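Local coordinates for protein KLLA0E03807p (Kluyveromyces lactis, PDB 3SQI) that binds DNA through the N-terminal part modelled here, the DNA-binding domain of Ndc10, a platform for inner kinetochore assembly in budding yeast, at residues 118-123 with 356-361; 157-162 with 231-236. One frame throughout, in Å; residues are numbered along the deposited sequence.

Interaction 1 of 2, residues 118-123 with 356-361; sequences WNPSTD and FPTHDI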
loop_
_atom_site.group_PDB
_atom_site.type_symbol
_atom_site.label_atom_id
_atom_site.label_comp_id
_atom_site.label_asym_id
_atom_site.label_seq_id
_atom_site.Cartn_x
_atom_site.Cartn_y
_atom_site.Cartn_z
ATOM N N TRP A 118 -7.802 -8.837 -13.759
ATOM C CA TRP A 118 -6.729 -8.888 -14.746
ATOM C C TRP A 118 -7.193 -9.624 -16.004
ATOM O O TRP A 118 -6.877 -9.214 -17.119
ATOM C CB TRP A 118 -5.483 -9.573 -14.172
ATOM C CG TRP A 118 -4.671 -8.708 -13.247
ATOM C CD1 TRP A 118 -4.606 -8.795 -11.887
ATOM C CD2 TRP A 118 -3.809 -7.628 -13.621
ATOM N NE1 TRP A 118 -3.760 -7.833 -11.390
ATOM C CE2 TRP A 118 -3.259 -7.103 -12.435
ATOM C CE3 TRP A 118 -3.454 -7.050 -14.842
ATOM C CZ2 TRP A 118 -2.372 -6.030 -12.437
ATOM C CZ3 TRP A 118 -2.576 -5.987 -14.843
ATOM C CH2 TRP A 118 -2.041 -5.488 -13.648
ATOM N N ASN A 119 -7.964 -10.695 -15.824
ATOM C CA ASN A 119 -8.365 -11.554 -16.940
ATOM C C ASN A 119 -9.071 -10.771 -18.038
ATOM O O ASN A 119 -10.164 -10.237 -17.831
ATOM C CB ASN A 119 -9.255 -12.691 -16.432
ATOM C CG ASN A 119 -9.768 -13.592 -17.544
ATOM O OD1 ASN A 119 -9.274 -13.570 -18.674
ATOM N ND2 ASN A 119 -10.767 -14.401 -17.218
ATOM N N PRO A 120 -8.447 -10.723 -19.225
ATOM C CA PRO A 120 -8.889 -9.879 -20.334
ATOM C C PRO A 120 -10.199 -10.358 -20.928
ATOM O O PRO A 120 -10.953 -9.542 -21.459
ATOM C CB PRO A 120 -7.753 -10.023 -21.343
ATOM C CG PRO A 120 -7.167 -11.346 -21.053
ATOM C CD PRO A 120 -7.239 -11.489 -19.574
ATOM N N SER A 121 -10.473 -11.657 -20.845
ATOM C CA SER A 121 -11.742 -12.159 -21.354
ATOM C C SER A 121 -12.661 -12.622 -20.228
ATOM O O SER A 121 -12.469 -13.684 -19.634
ATOM C CB SER A 121 -11.517 -13.282 -22.375
ATOM O OG SER A 121 -10.515 -14.186 -21.941
ATOM N N THR A 122 -13.679 -11.816 -19.956
ATOM C CA THR A 122 -14.687 -12.171 -18.977
ATOM C C THR A 122 -15.999 -12.330 -19.720
ATOM O O THR A 122 -16.624 -11.346 -20.114
ATOM C CB THR A 122 -14.837 -11.063 -17.920
ATOM O OG1 THR A 122 -14.977 -9.799 -18.582
ATOM C CG2 THR A 122 -13.614 -11.023 -16.976
ATOM N N ASP A 123 -16.415 -13.578 -19.897
ATOM C CA ASP A 123 -17.597 -13.895 -20.688
ATOM C C ASP A 123 -18.878 -13.748 -19.879
ATOM O O ASP A 123 -19.873 -13.202 -20.356
ATOM C CB ASP A 123 -17.481 -15.313 -21.245
ATOM C CG ASP A 123 -16.065 -15.650 -21.674
ATOM O OD1 ASP A 123 -15.683 -15.299 -22.811
ATOM O OD2 ASP A 123 -15.331 -16.264 -20.867
ATOM N N PHE A 356 -2.045 -14.027 -19.551
ATOM C CA PHE A 356 -3.032 -13.360 -20.394
ATOM C C PHE A 356 -2.396 -12.691 -21.618
ATOM O O PHE A 356 -2.323 -11.463 -21.691
ATOM C CB PHE A 356 -3.760 -12.280 -19.593
ATOM C CG PHE A 356 -4.438 -12.783 -18.360
ATOM C CD1 PHE A 356 -5.465 -13.707 -18.445
ATOM C CD2 PHE A 356 -4.074 -12.302 -17.112
ATOM C CE1 PHE A 356 -6.104 -14.157 -17.305
ATOM C CE2 PHE A 356 -4.706 -12.746 -15.964
ATOM C CZ PHE A 356 -5.721 -13.677 -16.060
ATOM N N PRO A 357 -1.964 -13.494 -22.602
ATOM C CA PRO A 357 -1.349 -12.919 -23.801
ATOM C C PRO A 357 -2.367 -12.110 -24.603
ATOM O O PRO A 357 -2.001 -11.350 -25.502
ATOM C CB PRO A 357 -0.885 -14.154 -24.577
ATOM C CG PRO A 357 -1.784 -15.241 -24.126
ATOM C CD PRO A 357 -2.061 -14.961 -22.683
ATOM N N THR A 358 -3.640 -12.283 -24.267
ATOM C CA THR A 358 -4.728 -11.605 -24.962
ATOM C C THR A 358 -4.979 -10.200 -24.412
ATOM O O THR A 358 -5.897 -9.506 -24.849
ATOM C CB THR A 358 -6.037 -12.420 -24.866
ATOM O OG1 THR A 358 -6.330 -12.699 -23.490
ATOM C CG2 THR A 358 -5.901 -13.738 -25.617
ATOM N N HIS A 359 -4.166 -9.788 -23.447
ATOM C CA HIS A 359 -4.383 -8.517 -22.763
ATOM C C HIS A 359 -4.161 -7.311 -23.684
ATOM O O HIS A 359 -3.267 -7.323 -24.526
ATOM C CB HIS A 359 -3.486 -8.426 -21.529
ATOM C CG HIS A 359 -3.885 -7.353 -20.567
ATOM N ND1 HIS A 359 -3.832 -6.012 -20.882
ATOM C CD2 HIS A 359 -4.336 -7.421 -19.293
ATOM C CE1 HIS A 359 -4.235 -5.301 -19.845
ATOM N NE2 HIS A 359 -4.550 -6.132 -18.868
ATOM N N ASP A 360 -4.979 -6.275 -23.507
ATOM C CA ASP A 360 -4.922 -5.074 -24.338
ATOM C C ASP A 360 -3.509 -4.530 -24.476
ATOM O O ASP A 360 -3.111 -4.071 -25.548
ATOM C CB ASP A 360 -5.810 -3.965 -23.764
ATOM C CG ASP A 360 -7.294 -4.263 -23.887
ATOM O OD1 ASP A 360 -7.664 -5.255 -24.560
ATOM O OD2 ASP A 360 -8.091 -3.485 -23.314
ATOM N N ILE A 361 -2.758 -4.567 -23.385
ATOM C CA ILE A 361 -1.415 -3.998 -23.379
ATOM C C ILE A 361 -0.557 -4.547 -24.525
ATOM O O ILE A 361 0.207 -3.809 -25.147
ATOM C CB ILE A 361 -0.702 -4.220 -22.018
ATOM C CG1 ILE A 361 0.281 -3.085 -21.741
ATOM C CG2 ILE A 361 -0.012 -5.582 -21.970
ATOM C CD1 ILE A 361 1.176 -3.341 -20.557
#
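The ring of Phe-356 carries this contact. Its face is turned to the backbone where helix 107-118 gives way to a loop. CA of Asn-119 stands over this face of the ring in a CH-pi contact, 3.7 Å from the ring centroid. The Asn-119 amide is almost parallel to the ring, with planes 11° apart, and its CG is 3.7 Å from Phe-356 CE1. On the same side of the ring plane, CB of Trp-118 touches Phe-356 CE2 at 3.7 Å. Pro-120 crosses the base of Phe-356 obliquely, and its CB comes 4.0 Å from CA of His-359. An alanine in place of Phe-356 would probably lose the CH-pi contact and the apolar surface that packs against Trp-118 and Pro-120, and so loosen the join between the two loops.

Two local turns position these groups. CG of Asn-119 is anti to the backbone N (chi1 177°). OD1 thus accepts from N of Ser-121 at 3.1 Å, forming an Asx turn, with the donor above the carbonyl plane. In the partner segment, Phe-356 opens a type I beta turn closed by His-359 N donating to Phe-356 O at 3.0 Å. The His-359 ring is held by Ile-361 N, which meets ND1 in the ring plane at 3.1 Å in a nearly straight bond (176°). NE2 of the same ring faces the edge of the Trp-118 indole.

The indole NE1 donates to Phe-195 O. Its ring packs on helices 133-149, 198-210 and 332-355. Lys-136 holds the carbonyl O of Asn-119, and Asp-360 accepts from Cys-133 N. The contact therefore ties the ends of helices 107-118 and 332-355 together beside helix 133-149.

Interaction 2 of 2, residues 157-162 with 231-236; sequences TTVSLK and IPIIRG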
loop_
_atom_site.group_PDB
_atom_site.type_symbol
_atom_site.label_atom_id
_atom_site.label_comp_id
_atom_site.label_asym_id
_atom_site.label_seq_id
_atom_site.Cartn_x
_atom_site.Cartn_y
_atom_site.Cartn_z
ATOM N N THR A 157 -9.652 10.592 -3.437
ATOM C CA THR A 157 -9.769 11.570 -4.510
ATOM C C THR A 157 -9.046 12.873 -4.188
ATOM O O THR A 157 -8.850 13.707 -5.070
ATOM C CB THR A 157 -11.236 11.900 -4.840
ATOM O OG1 THR A 157 -11.652 13.048 -4.091
ATOM C CG2 THR A 157 -12.143 10.720 -4.526
ATOM N N THR A 158 -8.658 13.064 -2.931
ATOM C CA THR A 158 -7.935 14.292 -2.584
ATOM C C THR A 158 -6.478 14.317 -3.081
ATOM O O THR A 158 -5.907 15.388 -3.301
ATOM C CB THR A 158 -7.977 14.596 -1.066
ATOM O OG1 THR A 158 -7.793 16.002 -0.857
ATOM C CG2 THR A 158 -6.889 13.835 -0.320
ATOM N N VAL A 159 -5.882 13.145 -3.269
ATOM C CA VAL A 159 -4.452 13.073 -3.560
ATOM C C VAL A 159 -4.079 13.345 -5.017
ATOM O O VAL A 159 -4.502 12.630 -5.925
ATOM C CB VAL A 159 -3.837 11.724 -3.109
ATOM C CG1 VAL A 159 -4.755 10.564 -3.451
ATOM C CG2 VAL A 159 -2.476 11.529 -3.745
ATOM N N SER A 160 -3.271 14.384 -5.219
ATOM C CA SER A 160 -2.728 14.729 -6.532
ATOM C C SER A 160 -1.408 13.983 -6.742
ATOM O O SER A 160 -0.489 14.160 -5.953
ATOM C CB SER A 160 -2.469 16.240 -6.590
ATOM O OG SER A 160 -1.779 16.600 -7.773
ATOM N N LEU A 161 -1.286 13.177 -7.799
ATOM C CA LEU A 161 -0.063 12.371 -7.978
ATOM C C LEU A 161 1.242 13.181 -8.058
ATOM O O LEU A 161 2.328 12.630 -7.826
ATOM C CB LEU A 161 -0.177 11.352 -9.130
ATOM C CG LEU A 161 0.404 11.499 -10.548
ATOM C CD1 LEU A 161 1.844 11.881 -10.543
ATOM C CD2 LEU A 161 0.236 10.199 -11.324
ATOM N N LYS A 162 1.156 14.470 -8.373
ATOM C CA LYS A 162 2.338 15.308 -8.243
ATOM C C LYS A 162 2.790 15.384 -6.776
ATOM O O LYS A 162 3.960 15.658 -6.491
ATOM C CB LYS A 162 2.086 16.694 -8.831
ATOM C CG LYS A 162 2.083 16.702 -10.359
ATOM C CD LYS A 162 1.982 18.108 -10.938
ATOM C CE LYS A 162 0.538 18.506 -11.229
ATOM N NZ LYS A 162 0.442 19.850 -11.880
ATOM N N ILE A 231 -3.245 15.977 -10.958
ATOM C CA ILE A 231 -3.336 14.736 -11.712
ATOM C C ILE A 231 -3.849 13.629 -10.811
ATOM O O ILE A 231 -3.118 13.140 -9.951
ATOM C CB ILE A 231 -1.966 14.315 -12.267
ATOM C CG1 ILE A 231 -1.335 15.465 -13.056
ATOM C CG2 ILE A 231 -2.101 13.066 -13.124
ATOM C CD1 ILE A 231 -2.252 16.063 -14.100
ATOM N N PRO A 232 -5.112 13.221 -11.008
ATOM C CA PRO A 232 -5.753 12.207 -10.158
ATOM C C PRO A 232 -5.216 10.804 -10.417
ATOM O O PRO A 232 -4.928 10.460 -11.565
ATOM C CB PRO A 232 -7.232 12.295 -10.557
ATOM C CG PRO A 232 -7.215 12.830 -11.939
ATOM C CD PRO A 232 -6.034 13.761 -12.020
ATOM N N ILE A 233 -5.085 10.009 -9.360
ATOM C CA ILE A 233 -4.528 8.663 -9.474
ATOM C C ILE A 233 -5.307 7.791 -10.460
ATOM O O ILE A 233 -4.737 6.915 -11.109
ATOM C CB ILE A 233 -4.464 7.962 -8.108
ATOM C CG1 ILE A 233 -3.711 8.839 -7.110
ATOM C CG2 ILE A 233 -3.781 6.604 -8.231
ATOM C CD1 ILE A 233 -2.244 8.968 -7.420
ATOM N N ILE A 234 -6.613 8.020 -10.552
ATOM C CA ILE A 234 -7.425 7.391 -11.589
ATOM C C ILE A 234 -8.424 8.421 -12.131
ATOM O O ILE A 234 -9.059 9.148 -11.366
ATOM C CB ILE A 234 -8.129 6.072 -11.108
ATOM C CG1 ILE A 234 -9.487 6.341 -10.479
ATOM C CG2 ILE A 234 -7.263 5.291 -10.128
ATOM C CD1 ILE A 234 -10.112 5.086 -9.908
ATOM N N ARG A 235 -8.539 8.511 -13.451
ATOM C CA ARG A 235 -9.354 9.560 -14.041
ATOM C C ARG A 235 -10.767 9.088 -14.351
ATOM O O ARG A 235 -10.978 7.939 -14.733
ATOM C CB ARG A 235 -8.695 10.135 -15.299
ATOM C CG ARG A 235 -8.515 9.142 -16.434
ATOM C CD ARG A 235 -8.447 9.856 -17.784
ATOM N NE ARG A 235 -9.765 10.282 -18.257
ATOM C CZ ARG A 235 -9.967 11.007 -19.354
ATOM N NH1 ARG A 235 -8.941 11.397 -20.087
ATOM N NH2 ARG A 235 -11.196 11.347 -19.718
ATOM N N GLY A 236 -11.731 9.983 -14.161
ATOM C CA GLY A 236 -13.098 9.749 -14.593
ATOM C C GLY A 236 -13.273 10.286 -15.998
ATOM O O GLY A 236 -12.322 10.297 -16.783
#
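One backbone hydrogen bond links the two segments. N of Leu-161 donates to O of Ile-231 at 2.8 Å. The bond is close to straight (168°) and lies in the carbonyl plane.

The tight part is apolar and buried around this bond. Leu-161 and Ile-231 run side by side and point the same way, with Leu-161 CG 3.9 Å from Ile-231 CG2. Ile-233 comes from further along its segment. Its CG1 is anti to the carbonyl carbon (chi1 -54°), and its CD1 reaches Leu-161 CB at 3.6 Å. Val-159 crosses Ile-233 obliquely, meeting it CG1 to CG1 at 4.2 Å. Tyr-206 of helix 198-210 covers Leu-161, while Trp-145 and Leu-141 of helix 133-149 cover Val-159 and Ile-233.

The other side is looser and only partly buried. The CB of Ser-160 points away from the partner segment. Lys-162 adds one light contact, its CE 4.0 Å from Ile-231 CG1. Its chain bends at chi3 and its NZ makes a weak hydrogen bond to Glu-229 O.

No regular sheet forms here. The pairing joins the residues that follow helix 153-158 to the loop before helix 245-259. The DNA-binding domain of Ndc10 resembles tyrosine recombinases in fold, and this contact is loop-to-loop packing on helices 133-149 and 198-210 within it.

In the fold
Interactions 1 and 2 lie in the same helical body but do not touch. Their centres are 26 Å apart and their nearest atoms about 12 Å apart. In sequence, both segments of interaction 2 fall between those of interaction 1. Helices 133-149 and 198-210 link them, since side chains of both contacts pack on each helix. The two differ in their relation to DNA. The nearest atom of interaction 2 is about 4 Å from the bound nucleic acid, so it stands next to the DNA-binding surface. For interaction 1 that distance is about 14 Å, and it packs helix ends together further from the DNA.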